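Local coordinates for protein Uly1 (Catenovulum maritimum, PDB 7DRQ) that acts as an ulvan lyase of polysaccharide lyase family 24, probably cleaving the algal polysaccharide ulvan by beta-elimination, and binds calcium ions, at residues Y40-A45 with V104-N109; L15-V20 with Q36-A41; Q26-A31 with G97-W102; T63-G68 with N109-A114; G67-R72 with A466-T471. All coordinates share one frame; numbering follows the deposited sequence.

Contact 1. Residues Y40-A45 with V104-N109; sequences YAYGNA and VGETHN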
# COMPACT_ATOMS: atom_id res chain seq x y z
N TYR A 40 -3.81 13.70 -14.63
CA TYR A 40 -3.84 12.51 -13.79
C TYR A 40 -5.27 12.01 -13.65
O TYR A 40 -6.23 12.78 -13.75
CB TYR A 40 -3.22 12.80 -12.41
CG TYR A 40 -3.90 13.91 -11.64
CD1 TYR A 40 -3.51 15.24 -11.80
CD2 TYR A 40 -4.94 13.64 -10.76
CE1 TYR A 40 -4.13 16.27 -11.10
CE2 TYR A 40 -5.57 14.66 -10.05
CZ TYR A 40 -5.16 15.97 -10.22
OH TYR A 40 -5.77 16.99 -9.53
N ALA A 41 -5.40 10.71 -13.41
CA ALA A 41 -6.71 10.07 -13.34
C ALA A 41 -7.21 9.89 -11.92
O ALA A 41 -8.43 9.84 -11.71
CB ALA A 41 -6.65 8.70 -14.04
N TYR A 42 -6.32 9.81 -10.94
CA TYR A 42 -6.76 9.60 -9.57
C TYR A 42 -6.14 10.65 -8.66
O TYR A 42 -6.68 11.76 -8.56
CB TYR A 42 -6.42 8.17 -9.15
CG TYR A 42 -7.14 7.18 -10.03
CD1 TYR A 42 -8.49 6.92 -9.83
CD2 TYR A 42 -6.49 6.55 -11.09
CE1 TYR A 42 -9.17 6.03 -10.65
CE2 TYR A 42 -7.16 5.66 -11.91
CZ TYR A 42 -8.49 5.40 -11.68
OH TYR A 42 -9.16 4.51 -12.50
N GLY A 43 -5.01 10.34 -8.02
CA GLY A 43 -4.30 11.33 -7.23
C GLY A 43 -3.23 12.03 -8.05
O GLY A 43 -2.87 11.60 -9.14
N ASN A 44 -2.73 13.14 -7.53
CA ASN A 44 -1.70 13.88 -8.25
C ASN A 44 -0.29 13.59 -7.74
O ASN A 44 0.67 14.11 -8.31
CB ASN A 44 -1.99 15.39 -8.22
CG ASN A 44 -2.02 15.98 -6.83
OD1 ASN A 44 -1.61 15.34 -5.86
ND2 ASN A 44 -2.49 17.23 -6.72
N ALA A 45 -0.14 12.75 -6.72
CA ALA A 45 1.15 12.54 -6.05
C ALA A 45 1.47 11.05 -6.02
O ALA A 45 0.91 10.31 -5.20
CB ALA A 45 1.13 13.15 -4.65
N VAL A 104 -0.97 10.67 -18.64
CA VAL A 104 -1.99 10.73 -17.60
C VAL A 104 -1.47 9.95 -16.40
O VAL A 104 -1.40 8.72 -16.44
CB VAL A 104 -3.35 10.19 -18.07
CG1 VAL A 104 -4.35 10.29 -16.92
CG2 VAL A 104 -3.84 10.96 -19.28
N GLY A 105 -1.16 10.66 -15.33
CA GLY A 105 -0.56 10.02 -14.16
C GLY A 105 -1.54 9.11 -13.45
O GLY A 105 -2.74 9.39 -13.34
N GLU A 106 -1.02 8.00 -12.92
CA GLU A 106 -1.86 6.91 -12.42
C GLU A 106 -1.32 6.48 -11.06
O GLU A 106 -0.37 5.70 -10.98
CB GLU A 106 -1.87 5.79 -13.48
CG GLU A 106 -2.29 4.40 -13.08
CD GLU A 106 -3.68 4.27 -12.49
OE1 GLU A 106 -3.88 4.78 -11.38
OE2 GLU A 106 -4.56 3.59 -13.10
N THR A 107 -1.91 7.00 -9.97
CA THR A 107 -1.35 6.76 -8.64
C THR A 107 -1.62 5.36 -8.11
O THR A 107 -1.11 5.03 -7.03
CB THR A 107 -1.84 7.81 -7.63
OG1 THR A 107 -3.26 7.96 -7.71
CG2 THR A 107 -1.15 9.17 -7.87
N HIS A 108 -2.39 4.51 -8.81
CA HIS A 108 -2.41 3.10 -8.42
C HIS A 108 -1.04 2.48 -8.62
O HIS A 108 -0.69 1.51 -7.93
CB HIS A 108 -3.41 2.30 -9.25
CG HIS A 108 -4.84 2.63 -8.95
ND1 HIS A 108 -5.51 3.66 -9.58
CD2 HIS A 108 -5.74 2.05 -8.12
CE1 HIS A 108 -6.75 3.71 -9.13
NE2 HIS A 108 -6.92 2.74 -8.25
N ASN A 109 -0.28 2.99 -9.58
CA ASN A 109 0.86 2.28 -10.16
C ASN A 109 2.15 2.54 -9.40
O ASN A 109 3.16 2.94 -9.97
CB ASN A 109 1.00 2.67 -11.63
CG ASN A 109 -0.09 2.09 -12.49
OD1 ASN A 109 -1.19 1.81 -12.01
ND2 ASN A 109 0.19 1.93 -13.78
O HOH W 1 -3.47 9.35 -10.76

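Contact 2. Residues L15-V20 with Q36-A41; sequences LFFDGV and QKYNYA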
# COMPACT_ATOMS: atom_id res chain seq x y z
N LEU A 15 8.76 12.80 -9.30
CA LEU A 15 7.68 13.06 -10.26
C LEU A 15 6.40 13.49 -9.55
O LEU A 15 6.01 12.92 -8.53
CB LEU A 15 7.42 11.82 -11.10
CG LEU A 15 6.23 11.91 -12.08
CD1 LEU A 15 6.49 12.99 -13.13
CD2 LEU A 15 5.96 10.55 -12.75
N PHE A 16 5.75 14.51 -10.10
CA PHE A 16 4.48 15.00 -9.60
C PHE A 16 3.58 15.33 -10.78
O PHE A 16 4.06 15.83 -11.81
CB PHE A 16 4.68 16.24 -8.73
CG PHE A 16 3.43 16.74 -8.07
CD1 PHE A 16 3.00 16.20 -6.87
CD2 PHE A 16 2.71 17.78 -8.64
CE1 PHE A 16 1.85 16.67 -6.25
CE2 PHE A 16 1.56 18.25 -8.04
CZ PHE A 16 1.12 17.70 -6.84
N PHE A 17 2.29 15.04 -10.65
CA PHE A 17 1.33 15.29 -11.72
C PHE A 17 0.77 16.69 -11.54
O PHE A 17 -0.18 16.91 -10.78
CB PHE A 17 0.24 14.22 -11.72
CG PHE A 17 0.78 12.82 -11.72
CD1 PHE A 17 1.90 12.50 -12.47
CD2 PHE A 17 0.18 11.82 -10.96
CE1 PHE A 17 2.40 11.19 -12.48
CE2 PHE A 17 0.67 10.52 -10.97
CZ PHE A 17 1.78 10.21 -11.72
N ASP A 18 1.36 17.66 -12.23
CA ASP A 18 1.07 19.07 -12.02
C ASP A 18 -0.09 19.58 -12.87
O ASP A 18 -0.35 20.79 -12.87
CB ASP A 18 2.32 19.91 -12.30
CG ASP A 18 2.73 19.89 -13.76
OD1 ASP A 18 2.60 18.84 -14.43
OD2 ASP A 18 3.20 20.94 -14.24
N GLY A 19 -0.79 18.70 -13.57
CA GLY A 19 -1.92 19.09 -14.40
C GLY A 19 -3.24 19.01 -13.67
O GLY A 19 -3.31 19.30 -12.47
N VAL A 20 -4.31 18.61 -14.37
CA VAL A 20 -5.64 18.56 -13.78
C VAL A 20 -6.17 17.13 -13.80
O VAL A 20 -5.65 16.25 -14.48
CB VAL A 20 -6.63 19.52 -14.49
CG1 VAL A 20 -6.09 20.93 -14.48
CG2 VAL A 20 -6.94 19.05 -15.91
N GLN A 36 1.92 19.93 -22.64
CA GLN A 36 0.86 19.82 -21.65
C GLN A 36 1.43 19.64 -20.25
O GLN A 36 2.51 19.08 -20.06
CB GLN A 36 -0.08 18.65 -21.96
CG GLN A 36 0.54 17.26 -21.69
CD GLN A 36 -0.46 16.13 -21.79
OE1 GLN A 36 -0.84 15.70 -22.89
NE2 GLN A 36 -0.91 15.63 -20.63
N LYS A 37 0.69 20.13 -19.26
CA LYS A 37 0.96 19.73 -17.88
C LYS A 37 0.64 18.25 -17.70
O LYS A 37 -0.04 17.63 -18.52
CB LYS A 37 0.15 20.59 -16.91
CG LYS A 37 0.55 22.06 -16.90
CD LYS A 37 -0.25 22.85 -15.87
CE LYS A 37 -0.26 24.34 -16.22
NZ LYS A 37 -1.30 24.66 -17.25
N TYR A 38 1.15 17.68 -16.62
CA TYR A 38 1.00 16.24 -16.37
C TYR A 38 -0.33 15.99 -15.69
O TYR A 38 -0.45 16.08 -14.46
CB TYR A 38 2.17 15.71 -15.56
CG TYR A 38 2.46 14.23 -15.74
CD1 TYR A 38 1.48 13.34 -16.17
CD2 TYR A 38 3.73 13.72 -15.46
CE1 TYR A 38 1.76 11.97 -16.32
CE2 TYR A 38 4.01 12.38 -15.62
CZ TYR A 38 3.03 11.51 -16.05
OH TYR A 38 3.36 10.19 -16.19
N ASN A 39 -1.36 15.69 -16.48
CA ASN A 39 -2.68 15.41 -15.93
C ASN A 39 -2.67 14.06 -15.23
O ASN A 39 -1.67 13.33 -15.22
CB ASN A 39 -3.72 15.49 -17.04
CG ASN A 39 -3.71 16.84 -17.72
OD1 ASN A 39 -3.68 17.87 -17.06
ND2 ASN A 39 -3.71 16.84 -19.05
N TYR A 40 -3.81 13.70 -14.63
CA TYR A 40 -3.84 12.51 -13.79
C TYR A 40 -5.27 12.01 -13.65
O TYR A 40 -6.23 12.78 -13.75
CB TYR A 40 -3.22 12.80 -12.41
CG TYR A 40 -3.90 13.91 -11.64
CD1 TYR A 40 -3.51 15.24 -11.80
CD2 TYR A 40 -4.94 13.64 -10.76
CE1 TYR A 40 -4.13 16.27 -11.10
CE2 TYR A 40 -5.57 14.66 -10.05
CZ TYR A 40 -5.16 15.97 -10.22
OH TYR A 40 -5.77 16.99 -9.53
N ALA A 41 -5.40 10.71 -13.41
CA ALA A 41 -6.71 10.07 -13.34
C ALA A 41 -7.21 9.89 -11.92
O ALA A 41 -8.43 9.84 -11.71
CB ALA A 41 -6.65 8.70 -14.04

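Contact 3. Residues Q26-A31 with G97-W102; sequences QARTQA and GFEGRW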
# COMPACT_ATOMS: atom_id res chain seq x y z
N GLN A 26 -11.96 10.28 -20.45
CA GLN A 26 -10.99 11.25 -20.93
C GLN A 26 -9.59 10.64 -21.00
O GLN A 26 -8.91 10.72 -22.02
CB GLN A 26 -10.97 12.47 -20.00
CG GLN A 26 -11.81 13.66 -20.43
CD GLN A 26 -11.75 14.78 -19.41
OE1 GLN A 26 -11.73 14.53 -18.19
NE2 GLN A 26 -11.70 16.02 -19.89
N ALA A 27 -9.15 10.03 -19.89
CA ALA A 27 -7.80 9.48 -19.83
C ALA A 27 -7.59 8.43 -20.90
O ALA A 27 -6.51 8.32 -21.48
CB ALA A 27 -7.54 8.90 -18.44
N ARG A 28 -8.63 7.64 -21.18
CA ARG A 28 -8.47 6.56 -22.14
C ARG A 28 -8.45 7.07 -23.57
O ARG A 28 -7.71 6.54 -24.41
CB ARG A 28 -9.59 5.54 -21.95
CG ARG A 28 -9.34 4.26 -22.66
CD ARG A 28 -9.62 3.11 -21.74
NE ARG A 28 -10.94 3.22 -21.14
CZ ARG A 28 -11.28 2.72 -19.96
NH1 ARG A 28 -10.38 2.09 -19.22
NH2 ARG A 28 -12.52 2.84 -19.52
N THR A 29 -9.24 8.09 -23.88
CA THR A 29 -9.47 8.44 -25.27
C THR A 29 -8.62 9.61 -25.77
O THR A 29 -8.37 9.69 -26.97
CB THR A 29 -10.96 8.75 -25.49
OG1 THR A 29 -11.27 8.60 -26.89
CG2 THR A 29 -11.32 10.15 -25.03
N GLN A 30 -8.16 10.50 -24.89
CA GLN A 30 -7.52 11.73 -25.35
C GLN A 30 -6.07 11.48 -25.75
O GLN A 30 -5.35 10.74 -25.08
CB GLN A 30 -7.60 12.81 -24.27
CG GLN A 30 -6.74 14.08 -24.53
CD GLN A 30 -7.28 14.98 -25.64
OE1 GLN A 30 -8.49 15.12 -25.81
NE2 GLN A 30 -6.36 15.62 -26.39
N ALA A 31 -5.65 12.09 -26.85
CA ALA A 31 -4.28 11.98 -27.31
C ALA A 31 -3.34 12.93 -26.55
O ALA A 31 -3.75 13.97 -26.01
CB ALA A 31 -4.17 12.27 -28.81
N GLY A 97 1.54 5.36 -17.05
CA GLY A 97 0.35 6.19 -16.91
C GLY A 97 -0.92 5.38 -16.85
O GLY A 97 -0.95 4.23 -16.37
N PHE A 98 -1.99 5.97 -17.36
CA PHE A 98 -3.29 5.30 -17.38
C PHE A 98 -3.36 4.39 -18.60
O PHE A 98 -3.48 4.88 -19.73
CB PHE A 98 -4.43 6.30 -17.38
CG PHE A 98 -5.78 5.65 -17.22
CD1 PHE A 98 -6.28 5.38 -15.95
CD2 PHE A 98 -6.53 5.26 -18.32
CE1 PHE A 98 -7.52 4.77 -15.78
CE2 PHE A 98 -7.77 4.64 -18.16
CZ PHE A 98 -8.26 4.39 -16.90
N GLU A 99 -3.29 3.08 -18.37
CA GLU A 99 -3.39 2.07 -19.42
C GLU A 99 -2.52 2.41 -20.63
O GLU A 99 -2.96 2.38 -21.78
CB GLU A 99 -4.86 1.87 -19.83
CG GLU A 99 -5.74 1.35 -18.68
CD GLU A 99 -7.23 1.31 -19.01
OE1 GLU A 99 -8.03 1.01 -18.11
OE2 GLU A 99 -7.58 1.61 -20.16
N GLY A 100 -1.27 2.76 -20.36
CA GLY A 100 -0.31 3.05 -21.40
C GLY A 100 -0.23 4.51 -21.81
O GLY A 100 0.75 4.90 -22.46
N ARG A 101 -1.23 5.32 -21.45
CA ARG A 101 -1.25 6.74 -21.77
C ARG A 101 -0.40 7.43 -20.73
O ARG A 101 -0.88 7.89 -19.69
CB ARG A 101 -2.68 7.29 -21.77
CG ARG A 101 -3.48 6.87 -23.00
CD ARG A 101 -4.00 5.43 -22.89
NE ARG A 101 -5.16 5.23 -23.76
CZ ARG A 101 -5.73 4.04 -23.99
NH1 ARG A 101 -5.25 2.95 -23.40
NH2 ARG A 101 -6.79 3.95 -24.78
N TRP A 102 0.90 7.52 -21.02
CA TRP A 102 1.89 7.87 -20.01
C TRP A 102 1.80 9.33 -19.60
O TRP A 102 2.37 9.70 -18.57
CB TRP A 102 3.29 7.55 -20.52
CG TRP A 102 3.57 8.08 -21.90
CD1 TRP A 102 3.48 7.39 -23.07
CD2 TRP A 102 3.98 9.41 -22.24
NE1 TRP A 102 3.81 8.21 -24.13
CE2 TRP A 102 4.12 9.46 -23.64
CE3 TRP A 102 4.25 10.57 -21.50
CZ2 TRP A 102 4.51 10.61 -24.32
CZ3 TRP A 102 4.64 11.72 -22.17
CH2 TRP A 102 4.76 11.73 -23.57

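Contact 4. Residues T63-G68 with N109-A114; sequences TWYRGG and NTIAVA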
# COMPACT_ATOMS: atom_id res chain seq x y z
N THR A 63 11.57 4.09 -2.88
CA THR A 63 11.28 4.11 -4.31
C THR A 63 10.55 5.40 -4.67
O THR A 63 9.93 6.05 -3.83
CB THR A 63 10.42 2.92 -4.73
OG1 THR A 63 9.12 3.03 -4.13
CG2 THR A 63 11.07 1.59 -4.31
N TRP A 64 10.63 5.75 -5.95
CA TRP A 64 9.98 6.93 -6.50
C TRP A 64 10.13 6.89 -8.01
O TRP A 64 11.08 6.29 -8.53
CB TRP A 64 10.58 8.23 -5.92
CG TRP A 64 12.10 8.32 -5.94
CD1 TRP A 64 12.98 7.62 -5.16
CD2 TRP A 64 12.90 9.20 -6.75
NE1 TRP A 64 14.27 8.00 -5.44
CE2 TRP A 64 14.25 8.96 -6.41
CE3 TRP A 64 12.60 10.15 -7.73
CZ2 TRP A 64 15.30 9.63 -7.03
CZ3 TRP A 64 13.65 10.83 -8.33
CH2 TRP A 64 14.98 10.57 -7.98
N TYR A 65 9.18 7.51 -8.70
CA TYR A 65 9.36 7.87 -10.10
C TYR A 65 10.02 9.24 -10.18
O TYR A 65 9.71 10.12 -9.38
CB TYR A 65 8.01 7.93 -10.83
CG TYR A 65 7.32 6.61 -11.00
CD1 TYR A 65 7.70 5.73 -12.02
CD2 TYR A 65 6.27 6.24 -10.16
CE1 TYR A 65 7.06 4.52 -12.18
CE2 TYR A 65 5.63 5.03 -10.32
CZ TYR A 65 6.02 4.19 -11.33
OH TYR A 65 5.36 3.00 -11.47
N ARG A 66 10.90 9.42 -11.17
CA ARG A 66 11.62 10.67 -11.37
C ARG A 66 10.91 11.55 -12.40
O ARG A 66 10.45 11.05 -13.43
CB ARG A 66 13.06 10.39 -11.81
CG ARG A 66 13.90 11.67 -11.98
CD ARG A 66 15.34 11.33 -12.35
NE ARG A 66 15.38 10.73 -13.67
CZ ARG A 66 16.39 10.03 -14.16
NH1 ARG A 66 17.49 9.85 -13.43
NH2 ARG A 66 16.30 9.51 -15.38
N GLY A 67 10.83 12.86 -12.13
CA GLY A 67 10.22 13.78 -13.07
C GLY A 67 11.23 14.30 -14.09
O GLY A 67 12.43 14.06 -13.99
N GLY A 68 10.72 15.02 -15.09
CA GLY A 68 9.30 15.29 -15.25
C GLY A 68 8.55 14.35 -16.19
O GLY A 68 8.86 13.15 -16.26
N ASN A 109 -0.28 2.99 -9.58
CA ASN A 109 0.86 2.28 -10.16
C ASN A 109 2.15 2.54 -9.40
O ASN A 109 3.16 2.94 -9.97
CB ASN A 109 1.00 2.67 -11.63
CG ASN A 109 -0.09 2.09 -12.49
OD1 ASN A 109 -1.19 1.81 -12.01
ND2 ASN A 109 0.19 1.93 -13.78
N THR A 110 2.11 2.29 -8.10
CA THR A 110 3.24 2.58 -7.23
C THR A 110 4.39 1.59 -7.45
O THR A 110 4.26 0.58 -8.14
CB THR A 110 2.78 2.54 -5.77
OG1 THR A 110 2.18 1.25 -5.51
CG2 THR A 110 1.78 3.63 -5.52
N ILE A 111 5.52 1.91 -6.84
CA ILE A 111 6.70 1.04 -6.81
C ILE A 111 6.86 0.52 -5.40
O ILE A 111 7.26 1.27 -4.50
CB ILE A 111 7.97 1.77 -7.25
CG1 ILE A 111 7.75 2.55 -8.56
CG2 ILE A 111 9.14 0.78 -7.35
CD1 ILE A 111 8.68 3.78 -8.67
N ALA A 112 6.60 -0.77 -5.20
CA ALA A 112 6.79 -1.40 -3.90
C ALA A 112 8.18 -2.01 -3.82
O ALA A 112 8.71 -2.52 -4.81
CB ALA A 112 5.74 -2.48 -3.65
N VAL A 113 8.79 -1.93 -2.63
CA VAL A 113 10.13 -2.47 -2.42
C VAL A 113 10.12 -3.35 -1.18
O VAL A 113 9.41 -3.09 -0.21
CB VAL A 113 11.19 -1.34 -2.28
CG1 VAL A 113 10.86 -0.42 -1.08
CG2 VAL A 113 12.60 -1.92 -2.18
N ALA A 114 10.92 -4.42 -1.23
CA ALA A 114 11.17 -5.24 -0.05
C ALA A 114 12.59 -5.80 -0.10
O ALA A 114 13.16 -6.01 -1.17
CB ALA A 114 10.19 -6.41 0.06

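Contact 5. Residues G67-R72 with A466-T471; sequences GGILDR and AGDKRT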
# COMPACT_ATOMS: atom_id res chain seq x y z
N GLY A 67 10.83 12.86 -12.13
CA GLY A 67 10.22 13.78 -13.07
C GLY A 67 11.23 14.30 -14.09
O GLY A 67 12.43 14.06 -13.99
N GLY A 68 10.72 15.02 -15.09
CA GLY A 68 9.30 15.29 -15.25
C GLY A 68 8.55 14.35 -16.19
O GLY A 68 8.86 13.15 -16.26
N ILE A 69 7.57 14.90 -16.91
CA ILE A 69 6.64 14.10 -17.70
C ILE A 69 7.36 13.31 -18.79
O ILE A 69 6.87 12.26 -19.22
CB ILE A 69 5.55 15.02 -18.30
CG1 ILE A 69 4.45 14.21 -18.98
CG2 ILE A 69 6.16 16.01 -19.29
CD1 ILE A 69 3.26 15.06 -19.43
N LEU A 70 8.52 13.77 -19.24
CA LEU A 70 9.25 13.07 -20.29
C LEU A 70 10.26 12.07 -19.75
O LEU A 70 10.93 11.39 -20.53
CB LEU A 70 9.95 14.07 -21.21
CG LEU A 70 9.04 15.05 -21.96
CD1 LEU A 70 9.83 15.85 -22.99
CD2 LEU A 70 7.84 14.33 -22.60
N ASP A 71 10.37 11.95 -18.43
CA ASP A 71 11.35 11.08 -17.79
C ASP A 71 10.61 9.88 -17.20
O ASP A 71 10.50 8.84 -17.86
CB ASP A 71 12.11 11.87 -16.72
CG ASP A 71 13.31 11.13 -16.18
OD1 ASP A 71 13.17 9.98 -15.71
OD2 ASP A 71 14.41 11.70 -16.19
N ARG A 72 10.08 10.03 -15.99
CA ARG A 72 9.19 9.07 -15.35
C ARG A 72 9.89 7.76 -14.98
O ARG A 72 9.22 6.75 -14.77
CB ARG A 72 7.95 8.76 -16.22
CG ARG A 72 7.31 9.99 -16.88
CD ARG A 72 6.11 9.59 -17.76
NE ARG A 72 6.40 8.47 -18.66
CZ ARG A 72 6.98 8.59 -19.85
NH1 ARG A 72 7.36 9.78 -20.30
NH2 ARG A 72 7.20 7.51 -20.60
N ALA A 466 6.66 23.41 -7.50
CA ALA A 466 6.05 23.80 -8.76
C ALA A 466 6.45 22.81 -9.85
O ALA A 466 7.52 22.20 -9.80
CB ALA A 466 6.45 25.23 -9.16
N GLY A 467 5.57 22.66 -10.83
CA GLY A 467 5.84 21.78 -11.95
C GLY A 467 5.81 20.30 -11.58
O GLY A 467 5.28 19.88 -10.55
N ASP A 468 6.42 19.50 -12.45
CA ASP A 468 6.34 18.05 -12.35
C ASP A 468 7.59 17.43 -11.73
O ASP A 468 7.79 16.21 -11.85
CB ASP A 468 6.06 17.45 -13.74
CG ASP A 468 7.09 17.86 -14.78
OD1 ASP A 468 8.11 18.46 -14.41
OD2 ASP A 468 6.88 17.56 -15.98
N LYS A 469 8.41 18.23 -11.06
CA LYS A 469 9.58 17.77 -10.32
C LYS A 469 9.56 18.42 -8.94
O LYS A 469 9.62 19.65 -8.83
CB LYS A 469 10.88 18.11 -11.04
CG LYS A 469 11.09 17.33 -12.33
CD LYS A 469 12.27 17.89 -13.14
CE LYS A 469 11.91 19.22 -13.79
NZ LYS A 469 10.86 19.08 -14.86
N ARG A 470 9.49 17.60 -7.89
CA ARG A 470 9.35 18.11 -6.54
C ARG A 470 10.39 17.48 -5.63
O ARG A 470 11.12 16.56 -6.02
CB ARG A 470 7.94 17.83 -5.98
CG ARG A 470 6.82 18.27 -6.90
CD ARG A 470 6.44 19.71 -6.66
NE ARG A 470 5.52 20.24 -7.66
CZ ARG A 470 4.25 20.55 -7.43
NH1 ARG A 470 3.72 20.37 -6.22
NH2 ARG A 470 3.50 21.06 -8.40
N THR A 471 10.44 17.97 -4.40
CA THR A 471 11.48 17.59 -3.45
C THR A 471 10.89 16.70 -2.37
O THR A 471 9.84 17.02 -1.79
CB THR A 471 12.12 18.83 -2.82
OG1 THR A 471 12.78 19.59 -3.84
CG2 THR A 471 13.14 18.43 -1.76

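Contact 1. Residues Y40-A45 with V104-N109
His108 presents the edge of its imidazole to the ring of Tyr42 in a T-shaped stack, the planes 87° apart and the centroids 4.3 Å apart. Its CE1 does the touching, over the centre of the tyrosine ring. Glu106 runs alongside Tyr42 and points the same way, with OE1 3.2 Å from Tyr42 CD2 and the carboxylate turned only 10° from the ring plane. The same OE1 takes the ND1-H of His108 at 2.7 Å and also the backbone N-H of His108, both from one face of the carboxylate. This oxygen lies in the plane of the imidazole, which fixes the rotation of that ring against the tyrosine face.

Thr107 carries the next layer. Its OG1, held in the crowded position between backbone N and carbonyl carbon (chi1 48°), accepts from Gly43 N at 3.0 Å, while CG2 rests on Gly43 O; a side chain at 43 would press on that hydroxyl. A water tied by four bonds accepts from Tyr42 N and Thr107 N and donates to Gly43 O and Gly105 O. Gly105 O also receives Ala41 N at 3.0 Å, beside the parallel bridge of Tyr40 with Gly105.

Strands 39-40 and 104-105 thus form a small two-stranded parallel sheet. Helix 24-29 lies close by, Ala27 touching Val104 of the sheet and Val24 touching Tyr42 in the loop, and His129 stacks on His108.

Contact 2. Residues L15-V20 with Q36-A41
Phe17 turns the edge of its ring to the face of Tyr38 just after the chain leaves strand 3-15. That strand pairs with the C-terminal strand 469-478 in one antiparallel sheet, consistent with the ring closure of a beta-propeller. The two aromatic side chains lie side by side and point the same way, yet their planes differ by 57°, with centroids 4.6 Å apart; Phe17 CD1 stands over the centre of the tyrosine ring. Leu15 crosses Tyr38 at about a right angle, its CD1 3.6 Å from Tyr38 CE2. Leu15 and Phe17 are buried and apolar, and suit the broad tyrosine ring, whose OH makes a weak hydrogen bond to Trp102 O. Tyr40 adds its CB, 3.8 Å from Phe17 CB, and receives Val20 O above one face of its ring, toward the rim.

Asp18 crosses Tyr38 with its carboxylate plane 87° from the ring. Asp18 OD1 accepts from Tyr38 N at 2.9 Å, on its syn side but tilted out of the carboxylate plane. Gly19 must lack a side chain, since a CB would collide with Asn39 OD1; its own N meets Tyr38 O at 2.8 Å from above the carbonyl plane. Tyr40 N then bonds to Val20 O.

Finally, Asn39 lies alongside Val20, pointing the same way, and its OD1 accepts Val20 N on an in-plane lone pair at 2.9 Å, the N-H nearly straight at 171°.

Contact 3. Residues Q26-A31 with G97-W102
Ala27 sets its methyl over the face of Phe98, joining helix 24-29 to the type I' beta turn formed by Phe98 to Arg101. In this CH-pi contact CB lies 4.2 Å from the ring centroid and 27° off its normal. A small residue suits the place, because it lets helix and ring come close. Gly100 meets the positive phi of the turn, where a CB would jam against the preceding carbonyl.

Arg101 belongs to the same buried part. Its NH2 donates to Arg28 O at 2.8 Å, with a weak second bond from NE to that oxygen, while NH1 holds Glu99 O at 2.9 Å and also reaches Asp136 O. One guanidinium so ties the helix to the turn's own backbone, with Arg28 CG resting over one of its faces. A leucine in place of Arg101 would probably leave the carbonyls of Arg28 and Glu99 without these donors and weaken the hold of the turn on the helix end.

The outer side is looser and more solvent-accessible. There exposed Arg28 meets Glu99 in a salt bridge: OE1 of Glu99 lies 2.8 Å from Arg28 NH1, and Glu99 OE2, in the guanidinium plane, accepts from the same NH1 at 3.0 Å with an N-H angle of 175°.

Contact 4. Residues T63-G68 with N109-A114
Thr63 OG1 donates to Ile111 O at 2.6 Å, a short bond between neighbouring sheets of the propeller. Its CG2, anti to the carbonyl carbon, packs meanwhile on Val113 CB at 3.6 Å. Threonine thus serves both needs of a buried site, one branch polar and the other apolar.

Tyr65 repeats the pattern on a larger scale. Its OH donates to Asn109 O at 2.7 Å, nearly along the C=O axis, and that oxygen lies at the edge of the ring in its plane. Over one ring face stands Ile111: CD1 is 3.6 Å from the centroid and only 7° off the normal, a CH-pi contact, and CG1 lies 3.7 Å from Tyr65 CZ. A phenylalanine in place of Tyr65 would keep the surface for Ile111 but would probably leave Asn109 O without its hydroxyl donor in a buried place. Asn109 ND2 itself bonds to Asp127 and Tyr131.

Strands 63-65 and 111-114 run nearly antiparallel, at 159°, with axes 6.9 Å apart, yet no backbone bond joins them. The junction rests on hydroxyls reaching carbonyls and on Ile111 and Val113 packed against Thr63 and Tyr65, consistent with adjacent propeller blades meeting through side chains.

Contact 5. Residues G67-R72 with A466-T471
The carboxylate of Asp468 has Gly68 CA and Ile69 N over the same face, while Lys469 NZ comes in at its rim on the syn lone pair of OD1. Ile69 N is bonded to OD2 of Asp468 at 2.9 Å, from 60° out of the carboxylate plane, and Gly68 CA lies 3.4 Å from that oxygen. Two guanidiniums instead brace their own loops: Arg72 NH1 bonds in plane to Ile69 O at 2.7 Å, and Arg470 NE donates to Gly467 O while Ala466 N lies over one of its faces, toward the rim. Arg470 also makes a cation-pi contact with Phe16.

The CB of Asp468 points toward the glycines, and CG sits between its backbone N and carbonyl carbon (chi1 56°). Both glycines are needed for this approach: a CB on Gly67 would strike Asp468 O, and one on Gly68 would strike OD2. Their peptide bond is cis, and Lys469 CG packs on it, 3.5 Å from Gly67 C.

The loop after strand 59-65 is thus held to the start of strand 469-478. One carboxylate serves a lysine through OD1 and a backbone amide through OD2, and Lys469 would probably offset part of its negative charge.

How the contacts relate
From the N terminus, strand 3-15 leads into contact 2, which closes the loop carrying helix 24-29. Contact 1 opens on the residues where contact 2 ends, sharing Tyr40 and Ala41, and reaches to strand 104-105. Contact 3 starts inside the loop of contact 2 and crosses it and contact 1, bringing the helix beside the parallel sheet. Contact 4 crosses contacts 1 and 3 and joins strand 59-65 to strand 111-115. Contact 5 starts from the same stretch, sharing Gly67 and Gly68, crosses contacts 1 and 3, and spans some 390 residues to strand 469-478. Together they tie what is probably the ring closure to the first blades, and Arg66 with Asp71 bridges contacts 4 and 5.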